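Long-range contacts in NDP-rhamnosyltransferase (Saccharopolyspora spinosa, PDB 3TSA), which is a glycosyltransferase of the GT-B fold, built from two Rossmann-like domains that face each other across a cleft: residues Met2-Val7 / Pro115-Val120; Leu140-Val145 / Ser185-Asp190; Gln198-Asn203 / Pro374-Leu379; Leu289-Gly294 / Pro308-Pro313. All coordinates share one frame; numbering follows the deposited sequence.

Interactions 1 and 4 are the sheet contacts, buried pairs of parallel strands, interaction 1 in the N-terminal and interaction 4 in the C-terminal domain, with repeated main-chain hydrogen bonds and mainly apolar side chains. Their centres lie about 33 Å apart, on opposite sides of the chain's centre. Interaction 2 touches interaction 1, because strands 117-121 and 138-141 are neighbours in one sheet, yet it relies on a glutamine side-chain amide and an arginine where loops follow the strands. Interaction 3 is only partly buried and joins a loop of the N-terminal half to the start of the C-terminal helix near the second subunit. Interaction 4 is nested in the loop of chain that interaction 3 closes.

Interaction 1. Residues Met2-Val7 / Pro115-Val120; sequences MRVLVV and PSVLLV
Both main-chain polar atoms of Leu5 face strand 117-121: its N gives a hydrogen bond to Val117 O at 3.1 Å, and its O receives one from Leu119 N at 2.9 Å. The next bond, Val7 N to Leu119 O at 2.8 Å, lies in the carbonyl plane and continues the alternation of a parallel pair. At the entrance Ser116 takes over. Its OG, in the crowded position between backbone N and carbonyl carbon (chi1 57°), accepts Arg3 N at 3.1 Å, while Ser116 N donates to Arg3 O at 2.7 Å. Val4 and Val117 lie side by side, Val4 CG2 meeting Val117 CG1 at 3.6 Å because chi1 of Val117 (58°) puts its CG1 in that same crowded position. On the other face Leu5 CB touches both Pro115 CB and Leu118 CD2, each 3.8 Å away. The Arg3 guanidinium turns to the chain just before Pro115, where NE bonds to Arg114 O. The short strand axes cross at -26°, the usual parallel twist, at the centre of the N-terminal Rossmann-like sheet, its topological switch point. Strand 31-36 flanks 3-7, strand 138-141 flanks 117-121, and helix 19-27 covers the face of Val4, Val6 and Leu119.

Interaction 2. Residues Leu140-Val145 / Ser185-Asp190; sequences LHRWGV and SLQASD
Hydrogen bonding centres on the amide of Gln187, whose chain starts with CG anti to the backbone N and bends at chi2 toward residues 142-145. Gln187 NE2 donates to Gly144 O at 3.1 Å, nearly straight at 163°; Gly144 O lies close to the amide plane, although the donor stands 34° above the plane of that carbonyl. NE2 also hydrogen-bonds to Asp180 OD2, while OE1 takes Ala188 N on a lone pair at 2.9 Å and Asp146 N. Ionic contacts belong to Arg142, with salt bridges to Asp146 and Asp180; its NH2 adds a hydrogen bond to Pro192 O. Among van der Waals contacts, Arg142 CD passes 3.8 Å from Gln187 NE2, guanidinium and amide planes 56° apart. Val145 and Gln187 run alongside, their side chains pointing opposite ways. Val145 CA approaches Gln187 OE1 to 3.4 Å, Val145 CG2 reaches Leu186 O at 3.8 Å, and both Val145 and Leu186 rest on Tyr321 of helix 318-327, in the C-terminal half. With two bonds at each end the amide has little freedom to rotate; Asp146 and Asp180, probably ionised beside Arg142, bond to both Gln187 and Arg142, joining two loops and the end of strand 177-180 in one polar network.

Interaction 3. Residues Gln198-Asn203 / Pro374-Leu379; sequences QYVPYN and PHPAAL
Gln198 carries CG anti to the backbone N (chi1 -169°) and stays extended beyond it, while His375 has CG anti to its carbonyl carbon (chi1 -69°); with these torsions the two side chains run alongside each other, pointing the same way. The amide of Gln198 comes to rest over one face of the imidazole, with one of its terminal atoms 3.2 Å above the ring plane and over its centre. The planes are tilted by 37°, so the overlap is oblique rather than a flat stack. Below this pair the backbones meet: Gln198 N gives a nearly straight hydrogen bond to Pro374 O, 2.7 Å long, with the donor above the carbonyl plane, and Gln198 CB lies 3.4 Å from the same Pro374 O. In GT-B proteins the C-terminal helix commonly crosses back to the N-terminal domain, and the contact is consistent with that: residues 198-203 follow strand 195-196 at the edge of the N-terminal sheet, and Pro376 lies in the first part of helix 376-385. The pyrrolidine of Pro376 crosses Val200 obliquely, with Val200 CG2 at 3.7 Å from Pro376 CD, and Pro376 CD also lies 3.6 Å from Gln198 O. Pro376 further touches Ala24 of helix 19-27, as Val200 touches Pro20. His375, Pro376 and Ala377 pack on Gly29, Ala27 and Ser28 of the second subunit, respectively.

Interaction 4. Residues Leu289-Gly294 / Pro308-Pro313; sequences LVICAG and PQLVLP
Leu289, with CG anti to its backbone N, sends CD1 across the strand gap to within 3.5 Å of Pro308 O. One residue on, Val290 uses both its N and its O: Val290 N bonds to Pro308 O at 3.0 Å, in the carbonyl plane, and Val290 O receives Leu310 N at 2.9 Å, nearly along the C=O axis. Ile291 turns its side chain to the opposite face, where its CG1 lies beside Leu310 CB; CG2, anti to the backbone N, crosses Leu312 obliquely, with Ile291 CG2 only 3.5 Å from Leu312 CD1. Cys292 repeats the pattern. Its N donates to Leu310 O at 3.1 Å, and Leu312 N reaches Cys292 O at 2.8 Å in the straightest bond of the set (173°). Past the strand, Ala293 O is approached by Pro313 CA at 3.2 Å in a CA-H...O contact. Gly294 then turns with positive phi (101°), and its bare CA receives Val311 CG1 at 3.6 Å, close packing just past the strand. Strands 289-292 and 309-311 run parallel to within 16° and, with helix 296-304 between them, make a beta-alpha-beta unit of the C-terminal Rossmann-like domain. That helix covers the face of Val290, Cys292 and Gln309, while helix 343-354 covers Leu289 and Leu310. Neither segment carries a charged side chain, so cohesion comes from main-chain hydrogen bonds protected by buried, mainly hydrocarbon packing.

Interaction 1. Residues Met2-Val7 / Pro115-Val120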
loop_
_atom_site.group_PDB
_atom_site.type_symbol
_atom_site.label_atom_id
_atom_site.label_comp_id
_atom_site.label_asym_id
_atom_site.label_seq_id
_atom_site.Cartn_x
_atom_site.Cartn_y
_atom_site.Cartn_z
ATOM N N MET A 2 10.527 15.031 -2.182
ATOM C CA MET A 2 9.369 15.755 -1.674
ATOM C C MET A 2 8.948 15.095 -0.385
ATOM O O MET A 2 9.078 13.880 -0.181
ATOM C CB MET A 2 8.205 15.679 -2.661
ATOM C CG MET A 2 8.541 16.356 -4.042
ATOM S SD MET A 2 7.101 16.276 -5.006
ATOM C CE MET A 2 7.222 14.543 -5.513
ATOM N N ARG A 3 8.399 15.914 0.476
ATOM C CA ARG A 3 7.623 15.421 1.593
ATOM C C ARG A 3 6.171 15.853 1.329
ATOM O O ARG A 3 5.858 17.056 1.387
ATOM C CB ARG A 3 8.140 15.981 2.903
ATOM C CG ARG A 3 9.250 15.091 3.570
ATOM C CD ARG A 3 9.496 15.409 5.129
ATOM N NE ARG A 3 9.830 16.803 5.220
ATOM C CZ ARG A 3 11.027 17.306 4.888
ATOM N NH1 ARG A 3 11.250 18.630 4.957
ATOM N NH2 ARG A 3 12.026 16.486 4.506
ATOM N N VAL A 4 5.304 14.876 1.016
ATOM C CA VAL A 4 3.931 15.185 0.646
ATOM C C VAL A 4 2.980 14.939 1.798
ATOM O O VAL A 4 2.774 13.768 2.151
ATOM C CB VAL A 4 3.496 14.351 -0.607
ATOM C CG1 VAL A 4 2.012 14.751 -1.109
ATOM C CG2 VAL A 4 4.572 14.470 -1.684
ATOM N N LEU A 5 2.302 16.009 2.265
ATOM C CA LEU A 5 1.235 15.850 3.293
ATOM C C LEU A 5 -0.084 15.750 2.558
ATOM O O LEU A 5 -0.404 16.715 1.791
ATOM C CB LEU A 5 1.194 17.042 4.271
ATOM C CG LEU A 5 0.208 16.976 5.452
ATOM C CD1 LEU A 5 0.458 15.745 6.336
ATOM C CD2 LEU A 5 0.326 18.253 6.330
ATOM N N VAL A 6 -0.819 14.689 2.820
ATOM C CA VAL A 6 -2.045 14.433 2.140
ATOM C C VAL A 6 -3.196 14.820 3.076
ATOM O O VAL A 6 -3.209 14.430 4.278
ATOM C CB VAL A 6 -2.118 12.971 1.780
ATOM C CG1 VAL A 6 -3.468 12.632 1.079
ATOM C CG2 VAL A 6 -0.887 12.604 0.972
ATOM N N VAL A 7 -4.115 15.637 2.560
ATOM C CA VAL A 7 -5.173 16.214 3.372
ATOM C C VAL A 7 -6.496 15.811 2.731
ATOM O O VAL A 7 -6.960 16.472 1.802
ATOM C CB VAL A 7 -5.055 17.723 3.358
ATOM C CG1 VAL A 7 -6.073 18.373 4.246
ATOM C CG2 VAL A 7 -3.626 18.134 3.778
ATOM N N PRO A 115 6.254 19.528 5.403
ATOM C CA PRO A 115 5.956 19.092 4.065
ATOM C C PRO A 115 6.421 20.086 3.015
ATOM O O PRO A 115 6.538 21.336 3.284
ATOM C CB PRO A 115 4.408 18.981 4.093
ATOM C CG PRO A 115 4.015 20.033 5.028
ATOM C CD PRO A 115 5.014 19.784 6.164
ATOM N N SER A 116 6.724 19.588 1.833
ATOM C CA SER A 116 6.978 20.519 0.757
ATOM C C SER A 116 5.822 20.752 -0.178
ATOM O O SER A 116 5.855 21.691 -0.969
ATOM C CB SER A 116 8.224 20.155 -0.037
ATOM O OG SER A 116 8.118 18.875 -0.551
ATOM N N VAL A 117 4.771 19.944 -0.090
ATOM C CA VAL A 117 3.694 20.133 -1.022
ATOM C C VAL A 117 2.506 19.457 -0.288
ATOM O O VAL A 117 2.721 18.501 0.534
ATOM C CB VAL A 117 4.001 19.448 -2.381
ATOM C CG1 VAL A 117 4.252 17.995 -2.210
ATOM C CG2 VAL A 117 2.870 19.700 -3.419
ATOM N N LEU A 118 1.335 20.041 -0.497
ATOM C CA LEU A 118 0.089 19.525 0.092
ATOM C C LEU A 118 -0.737 18.916 -1.043
ATOM O O LEU A 118 -1.011 19.588 -2.035
ATOM C CB LEU A 118 -0.681 20.631 0.791
ATOM C CG LEU A 118 0.086 21.481 1.792
ATOM C CD1 LEU A 118 -0.977 22.567 2.342
ATOM C CD2 LEU A 118 0.691 20.590 2.911
ATOM N N LEU A 119 -1.156 17.653 -0.883
ATOM C CA LEU A 119 -2.042 17.009 -1.839
ATOM C C LEU A 119 -3.392 16.956 -1.127
ATOM O O LEU A 119 -3.548 16.279 -0.106
ATOM C CB LEU A 119 -1.521 15.601 -2.098
ATOM C CG LEU A 119 -2.409 14.805 -3.053
ATOM C CD1 LEU A 119 -2.541 15.473 -4.421
ATOM C CD2 LEU A 119 -1.845 13.416 -3.219
ATOM N N VAL A 120 -4.361 17.694 -1.650
ATOM C CA VAL A 120 -5.530 18.047 -0.873
ATOM C C VAL A 120 -6.759 17.623 -1.611
ATOM O O VAL A 120 -6.899 17.959 -2.801
ATOM C CB VAL A 120 -5.510 19.587 -0.697
ATOM C CG1 VAL A 120 -6.777 20.077 0.037
ATOM C CG2 VAL A 120 -4.220 19.980 0.135
#

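Interaction 2. Residues Leu140-Val145 / Ser185-Asp190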
loop_
_atom_site.group_PDB
_atom_site.type_symbol
_atom_site.label_atom_id
_atom_site.label_comp_id
_atom_site.label_asym_id
_atom_site.label_seq_id
_atom_site.Cartn_x
_atom_site.Cartn_y
_atom_site.Cartn_z
ATOM N N LEU A 140 -4.628 20.150 -5.779
ATOM C CA LEU A 140 -5.943 19.631 -5.430
ATOM C C LEU A 140 -6.138 18.276 -6.157
ATOM O O LEU A 140 -5.644 18.063 -7.271
ATOM C CB LEU A 140 -7.100 20.607 -5.857
ATOM C CG LEU A 140 -7.323 21.804 -4.931
ATOM C CD1 LEU A 140 -8.717 22.419 -5.285
ATOM C CD2 LEU A 140 -7.206 21.423 -3.441
ATOM N N HIS A 141 -6.881 17.372 -5.517
ATOM C CA HIS A 141 -7.203 16.063 -6.130
ATOM C C HIS A 141 -8.705 15.784 -6.167
ATOM O O HIS A 141 -9.343 15.671 -5.116
ATOM C CB HIS A 141 -6.497 14.953 -5.317
ATOM C CG HIS A 141 -6.441 13.642 -6.028
ATOM N ND1 HIS A 141 -7.513 12.780 -6.038
ATOM C CD2 HIS A 141 -5.470 13.055 -6.777
ATOM C CE1 HIS A 141 -7.205 11.711 -6.759
ATOM N NE2 HIS A 141 -5.984 11.856 -7.234
ATOM N N ARG A 142 -9.262 15.623 -7.365
ATOM C CA ARG A 142 -10.639 15.205 -7.512
ATOM C C ARG A 142 -10.734 13.711 -7.301
ATOM O O ARG A 142 -9.873 12.948 -7.758
ATOM C CB ARG A 142 -11.116 15.518 -8.931
ATOM C CG ARG A 142 -11.338 17.013 -9.050
ATOM C CD ARG A 142 -11.635 17.416 -10.502
ATOM N NE ARG A 142 -12.034 18.867 -10.465
ATOM C CZ ARG A 142 -11.763 19.693 -11.496
ATOM N NH1 ARG A 142 -11.213 19.215 -12.656
ATOM N NH2 ARG A 142 -12.049 21.013 -11.372
ATOM N N TRP A 143 -11.815 13.293 -6.642
ATOM C CA TRP A 143 -12.068 11.828 -6.586
ATOM C C TRP A 143 -12.824 11.333 -7.821
ATOM O O TRP A 143 -12.849 10.116 -8.123
ATOM C CB TRP A 143 -12.791 11.478 -5.284
ATOM C CG TRP A 143 -14.174 12.085 -5.314
ATOM C CD1 TRP A 143 -15.274 11.538 -5.888
ATOM C CD2 TRP A 143 -14.520 13.394 -4.928
ATOM N NE1 TRP A 143 -16.329 12.410 -5.829
ATOM C CE2 TRP A 143 -15.904 13.566 -5.240
ATOM C CE3 TRP A 143 -13.831 14.432 -4.282
ATOM C CZ2 TRP A 143 -16.594 14.731 -4.970
ATOM C CZ3 TRP A 143 -14.517 15.610 -4.004
ATOM C CH2 TRP A 143 -15.907 15.750 -4.356
ATOM N N GLY A 144 -13.442 12.254 -8.554
ATOM C CA GLY A 144 -14.241 11.854 -9.711
ATOM C C GLY A 144 -15.020 13.062 -10.266
ATOM O O GLY A 144 -14.429 14.090 -10.511
ATOM N N VAL A 145 -16.328 12.897 -10.467
ATOM C CA VAL A 145 -17.179 14.029 -10.908
ATOM C C VAL A 145 -17.147 15.088 -9.796
ATOM O O VAL A 145 -17.193 14.743 -8.590
ATOM C CB VAL A 145 -18.612 13.554 -11.200
ATOM C CG1 VAL A 145 -19.503 14.754 -11.525
ATOM C CG2 VAL A 145 -18.595 12.593 -12.391
ATOM N N SER A 185 -15.273 13.301 -20.721
ATOM C CA SER A 185 -16.641 13.432 -21.319
ATOM C C SER A 185 -17.672 13.399 -20.197
ATOM O O SER A 185 -18.800 13.839 -20.429
ATOM C CB SER A 185 -16.968 12.313 -22.336
ATOM O OG SER A 185 -17.006 11.053 -21.652
ATOM N N LEU A 186 -17.324 12.860 -19.016
ATOM C CA LEU A 186 -18.325 12.782 -17.894
ATOM C C LEU A 186 -18.173 13.873 -16.864
ATOM O O LEU A 186 -19.000 13.956 -15.944
ATOM C CB LEU A 186 -18.170 11.450 -17.127
ATOM C CG LEU A 186 -18.273 10.209 -18.037
ATOM C CD1 LEU A 186 -17.949 9.011 -17.185
ATOM C CD2 LEU A 186 -19.700 10.074 -18.661
ATOM N N GLN A 187 -17.169 14.754 -16.963
ATOM C CA GLN A 187 -16.957 15.682 -15.866
ATOM C C GLN A 187 -17.986 16.801 -15.924
ATOM O O GLN A 187 -18.436 17.165 -17.016
ATOM C CB GLN A 187 -15.487 16.186 -15.971
ATOM C CG GLN A 187 -15.026 17.189 -14.803
ATOM C CD GLN A 187 -15.212 16.531 -13.470
ATOM O OE1 GLN A 187 -16.295 16.606 -12.912
ATOM N NE2 GLN A 187 -14.176 15.927 -12.942
ATOM N N ALA A 188 -18.433 17.334 -14.763
ATOM C CA ALA A 188 -19.363 18.432 -14.697
ATOM C C ALA A 188 -18.856 19.608 -15.552
ATOM O O ALA A 188 -17.642 19.983 -15.510
ATOM C CB ALA A 188 -19.543 18.879 -13.215
ATOM N N SER A 189 -19.790 20.163 -16.327
ATOM C CA SER A 189 -19.386 21.218 -17.257
ATOM C C SER A 189 -18.749 22.408 -16.579
ATOM O O SER A 189 -17.904 23.061 -17.183
ATOM C CB SER A 189 -20.570 21.657 -18.142
ATOM O OG SER A 189 -21.681 22.074 -17.367
ATOM N N ASP A 190 -19.098 22.715 -15.335
ATOM C CA ASP A 190 -18.530 23.886 -14.667
ATOM C C ASP A 190 -17.334 23.673 -13.769
ATOM O O ASP A 190 -16.875 24.608 -13.047
ATOM C CB ASP A 190 -19.654 24.676 -13.920
ATOM C CG ASP A 190 -20.268 23.903 -12.848
ATOM O OD1 ASP A 190 -19.891 22.715 -12.640
ATOM O OD2 ASP A 190 -21.148 24.481 -12.168
#

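Interaction 3. Residues Gln198-Asn203 / Pro374-Leu379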
loop_
_atom_site.group_PDB
_atom_site.type_symbol
_atom_site.label_atom_id
_atom_site.label_comp_id
_atom_site.label_asym_id
_atom_site.label_seq_id
_atom_site.Cartn_x
_atom_site.Cartn_y
_atom_site.Cartn_z
ATOM N N GLN A 198 -4.623 8.994 -14.696
ATOM C CA GLN A 198 -5.370 7.750 -14.978
ATOM C C GLN A 198 -5.848 7.065 -13.669
ATOM O O GLN A 198 -5.063 6.838 -12.713
ATOM C CB GLN A 198 -4.451 6.748 -15.756
ATOM C CG GLN A 198 -5.231 5.617 -16.270
ATOM C CD GLN A 198 -4.472 4.715 -17.172
ATOM O OE1 GLN A 198 -3.630 5.143 -18.006
ATOM N NE2 GLN A 198 -4.825 3.468 -17.108
ATOM N N TYR A 199 -7.144 6.725 -13.648
ATOM C CA TYR A 199 -7.740 5.993 -12.505
ATOM C C TYR A 199 -7.077 4.609 -12.484
ATOM O O TYR A 199 -7.100 3.915 -13.509
ATOM C CB TYR A 199 -9.284 5.889 -12.706
ATOM C CG TYR A 199 -9.865 5.098 -11.547
ATOM C CD1 TYR A 199 -9.898 5.661 -10.237
ATOM C CD2 TYR A 199 -10.240 3.797 -11.724
ATOM C CE1 TYR A 199 -10.319 4.908 -9.139
ATOM C CE2 TYR A 199 -10.729 3.050 -10.639
ATOM C CZ TYR A 199 -10.738 3.595 -9.365
ATOM O OH TYR A 199 -11.174 2.762 -8.302
ATOM N N VAL A 200 -6.581 4.199 -11.301
ATOM C CA VAL A 200 -6.072 2.832 -11.115
ATOM C C VAL A 200 -7.006 2.238 -10.098
ATOM O O VAL A 200 -7.151 2.772 -9.014
ATOM C CB VAL A 200 -4.673 2.870 -10.516
ATOM C CG1 VAL A 200 -4.238 1.431 -10.146
ATOM C CG2 VAL A 200 -3.738 3.402 -11.571
ATOM N N PRO A 201 -7.628 1.113 -10.439
ATOM C CA PRO A 201 -8.577 0.603 -9.465
ATOM C C PRO A 201 -7.843 0.251 -8.178
ATOM O O PRO A 201 -6.788 -0.416 -8.184
ATOM C CB PRO A 201 -9.196 -0.627 -10.172
ATOM C CG PRO A 201 -9.138 -0.250 -11.619
ATOM C CD PRO A 201 -7.742 0.439 -11.747
ATOM N N TYR A 202 -8.307 0.809 -7.090
ATOM C CA TYR A 202 -7.888 0.386 -5.777
ATOM C C TYR A 202 -9.130 0.309 -5.011
ATOM O O TYR A 202 -9.778 1.326 -4.755
ATOM C CB TYR A 202 -6.962 1.403 -5.076
ATOM C CG TYR A 202 -6.663 0.970 -3.667
ATOM C CD1 TYR A 202 -5.948 -0.226 -3.423
ATOM C CD2 TYR A 202 -7.162 1.695 -2.574
ATOM C CE1 TYR A 202 -5.722 -0.641 -2.087
ATOM C CE2 TYR A 202 -6.957 1.291 -1.193
ATOM C CZ TYR A 202 -6.172 0.093 -1.003
ATOM O OH TYR A 202 -5.978 -0.389 0.301
ATOM N N ASN A 203 -9.453 -0.927 -4.622
ATOM C CA ASN A 203 -10.654 -1.183 -3.855
ATOM C C ASN A 203 -10.335 -1.908 -2.537
ATOM O O ASN A 203 -11.147 -2.737 -2.067
ATOM C CB ASN A 203 -11.589 -2.084 -4.665
ATOM C CG ASN A 203 -11.566 -1.809 -6.162
ATOM O OD1 ASN A 203 -11.217 -2.697 -6.958
ATOM N ND2 ASN A 203 -12.004 -0.622 -6.551
ATOM N N PRO A 374 -2.253 10.021 -18.320
ATOM C CA PRO A 374 -0.999 9.466 -17.802
ATOM C C PRO A 374 -1.270 8.734 -16.480
ATOM O O PRO A 374 -2.107 9.177 -15.677
ATOM C CB PRO A 374 -0.184 10.683 -17.482
ATOM C CG PRO A 374 -0.722 11.834 -18.339
ATOM C CD PRO A 374 -2.220 11.513 -18.381
ATOM N N HIS A 375 -0.518 7.684 -16.246
ATOM C CA HIS A 375 -0.670 6.902 -14.978
ATOM C C HIS A 375 -0.115 7.716 -13.785
ATOM O O HIS A 375 0.667 8.623 -13.972
ATOM C CB HIS A 375 0.103 5.537 -15.043
ATOM C CG HIS A 375 -0.463 4.525 -15.988
ATOM N ND1 HIS A 375 -1.490 3.667 -15.633
ATOM C CD2 HIS A 375 -0.125 4.213 -17.265
ATOM C CE1 HIS A 375 -1.739 2.854 -16.655
ATOM N NE2 HIS A 375 -0.942 3.179 -17.661
ATOM N N PRO A 376 -0.531 7.388 -12.523
ATOM C CA PRO A 376 -0.017 8.102 -11.356
ATOM C C PRO A 376 1.508 8.180 -11.354
ATOM O O PRO A 376 2.070 9.179 -10.904
ATOM C CB PRO A 376 -0.550 7.276 -10.153
ATOM C CG PRO A 376 -1.887 6.636 -10.721
ATOM C CD PRO A 376 -1.573 6.393 -12.191
ATOM N N ALA A 377 2.162 7.120 -11.803
ATOM C CA ALA A 377 3.641 7.186 -11.831
ATOM C C ALA A 377 4.170 8.375 -12.669
ATOM O O ALA A 377 5.155 9.050 -12.304
ATOM C CB ALA A 377 4.210 5.893 -12.373
ATOM N N ALA A 378 3.514 8.616 -13.806
ATOM C CA ALA A 378 3.854 9.723 -14.651
ATOM C C ALA A 378 3.580 11.101 -14.033
ATOM O O ALA A 378 4.300 12.028 -14.293
ATOM C CB ALA A 378 3.193 9.543 -16.044
ATOM N N LEU A 379 2.607 11.223 -13.136
ATOM C CA LEU A 379 2.344 12.438 -12.469
ATOM C C LEU A 379 3.387 12.808 -11.460
ATOM O O LEU A 379 3.423 13.972 -11.076
ATOM C CB LEU A 379 0.951 12.464 -11.745
ATOM C CG LEU A 379 -0.229 12.970 -12.604
ATOM C CD1 LEU A 379 -0.113 14.429 -12.885
ATOM C CD2 LEU A 379 -0.379 12.139 -13.901
#

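Interaction 4. Residues Leu289-Gly294 / Pro308-Pro313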
loop_
_atom_site.group_PDB
_atom_site.type_symbol
_atom_site.label_atom_id
_atom_site.label_comp_id
_atom_site.label_asym_id
_atom_site.label_seq_id
_atom_site.Cartn_x
_atom_site.Cartn_y
_atom_site.Cartn_z
ATOM N N LEU A 289 -22.613 -6.544 -15.694
ATOM C CA LEU A 289 -23.307 -5.324 -15.243
ATOM C C LEU A 289 -22.914 -5.059 -13.793
ATOM O O LEU A 289 -22.709 -6.061 -13.068
ATOM C CB LEU A 289 -24.840 -5.503 -15.389
ATOM C CG LEU A 289 -25.781 -4.409 -14.862
ATOM C CD1 LEU A 289 -25.606 -3.121 -15.657
ATOM C CD2 LEU A 289 -27.254 -4.868 -14.844
ATOM N N VAL A 290 -22.791 -3.771 -13.381
ATOM C CA VAL A 290 -22.559 -3.443 -12.009
ATOM C C VAL A 290 -23.765 -2.608 -11.553
ATOM O O VAL A 290 -24.116 -1.673 -12.291
ATOM C CB VAL A 290 -21.287 -2.588 -11.784
ATOM C CG1 VAL A 290 -21.171 -2.220 -10.243
ATOM C CG2 VAL A 290 -20.145 -3.453 -12.178
ATOM N N ILE A 291 -24.407 -2.973 -10.448
ATOM C CA ILE A 291 -25.491 -2.045 -9.942
ATOM C C ILE A 291 -24.828 -1.378 -8.731
ATOM O O ILE A 291 -24.350 -2.061 -7.804
ATOM C CB ILE A 291 -26.767 -2.844 -9.428
ATOM C CG1 ILE A 291 -27.469 -3.561 -10.591
ATOM C CG2 ILE A 291 -27.777 -1.876 -8.768
ATOM C CD1 ILE A 291 -28.448 -4.678 -10.219
ATOM N N CYS A 292 -24.831 -0.049 -8.724
ATOM C CA CYS A 292 -24.136 0.693 -7.680
ATOM C C CYS A 292 -24.817 2.023 -7.425
ATOM O O CYS A 292 -25.785 2.376 -8.103
ATOM C CB CYS A 292 -22.679 0.904 -8.063
ATOM S SG CYS A 292 -22.418 1.828 -9.634
ATOM N N ALA A 293 -24.258 2.823 -6.528
ATOM C CA ALA A 293 -24.944 4.106 -6.220
ATOM C C ALA A 293 -24.232 5.258 -6.986
ATOM O O ALA A 293 -24.732 6.428 -6.991
ATOM C CB ALA A 293 -24.914 4.349 -4.695
ATOM N N GLY A 294 -23.094 4.967 -7.643
ATOM C CA GLY A 294 -22.397 5.992 -8.426
ATOM C C GLY A 294 -21.184 6.605 -7.719
ATOM O O GLY A 294 -20.580 7.527 -8.209
ATOM N N PRO A 308 -20.751 -2.000 -18.074
ATOM C CA PRO A 308 -21.798 -0.987 -17.882
ATOM C C PRO A 308 -22.406 -1.046 -16.491
ATOM O O PRO A 308 -22.290 -2.030 -15.771
ATOM C CB PRO A 308 -22.849 -1.306 -18.930
ATOM C CG PRO A 308 -22.654 -2.701 -19.301
ATOM C CD PRO A 308 -21.148 -3.043 -19.030
ATOM N N GLN A 309 -23.087 0.044 -16.118
ATOM C CA GLN A 309 -23.610 0.187 -14.784
ATOM C C GLN A 309 -25.048 0.626 -14.801
ATOM O O GLN A 309 -25.486 1.391 -15.648
ATOM C CB GLN A 309 -22.812 1.204 -13.923
ATOM C CG GLN A 309 -21.316 0.847 -13.840
ATOM C CD GLN A 309 -20.451 1.964 -14.324
ATOM O OE1 GLN A 309 -19.699 1.814 -15.294
ATOM N NE2 GLN A 309 -20.572 3.104 -13.690
ATOM N N LEU A 310 -25.761 0.096 -13.827
ATOM C CA LEU A 310 -27.120 0.595 -13.509
ATOM C C LEU A 310 -26.918 1.380 -12.188
ATOM O O LEU A 310 -26.533 0.784 -11.198
ATOM C CB LEU A 310 -27.960 -0.612 -13.249
ATOM C CG LEU A 310 -29.472 -0.497 -13.524
ATOM C CD1 LEU A 310 -30.335 -1.705 -13.155
ATOM C CD2 LEU A 310 -30.099 0.789 -13.317
ATOM N N VAL A 311 -27.237 2.686 -12.195
ATOM C CA VAL A 311 -26.763 3.572 -11.148
ATOM C C VAL A 311 -27.978 4.078 -10.375
ATOM O O VAL A 311 -28.956 4.492 -10.980
ATOM C CB VAL A 311 -25.994 4.777 -11.707
ATOM C CG1 VAL A 311 -25.282 5.495 -10.529
ATOM C CG2 VAL A 311 -24.873 4.307 -12.715
ATOM N N LEU A 312 -27.932 3.905 -9.069
ATOM C CA LEU A 312 -29.014 4.451 -8.199
ATOM C C LEU A 312 -28.426 5.545 -7.373
ATOM O O LEU A 312 -28.096 5.395 -6.199
ATOM C CB LEU A 312 -29.536 3.316 -7.326
ATOM C CG LEU A 312 -30.240 2.046 -7.892
ATOM C CD1 LEU A 312 -29.410 1.239 -8.761
ATOM C CD2 LEU A 312 -30.520 1.189 -6.642
ATOM N N PRO A 313 -28.313 6.769 -7.946
ATOM C CA PRO A 313 -27.631 7.813 -7.191
ATOM C C PRO A 313 -28.396 8.247 -5.916
ATOM O O PRO A 313 -29.642 8.143 -5.891
ATOM C CB PRO A 313 -27.636 8.994 -8.202
ATOM C CG PRO A 313 -28.899 8.733 -9.103
ATOM C CD PRO A 313 -28.825 7.223 -9.249
#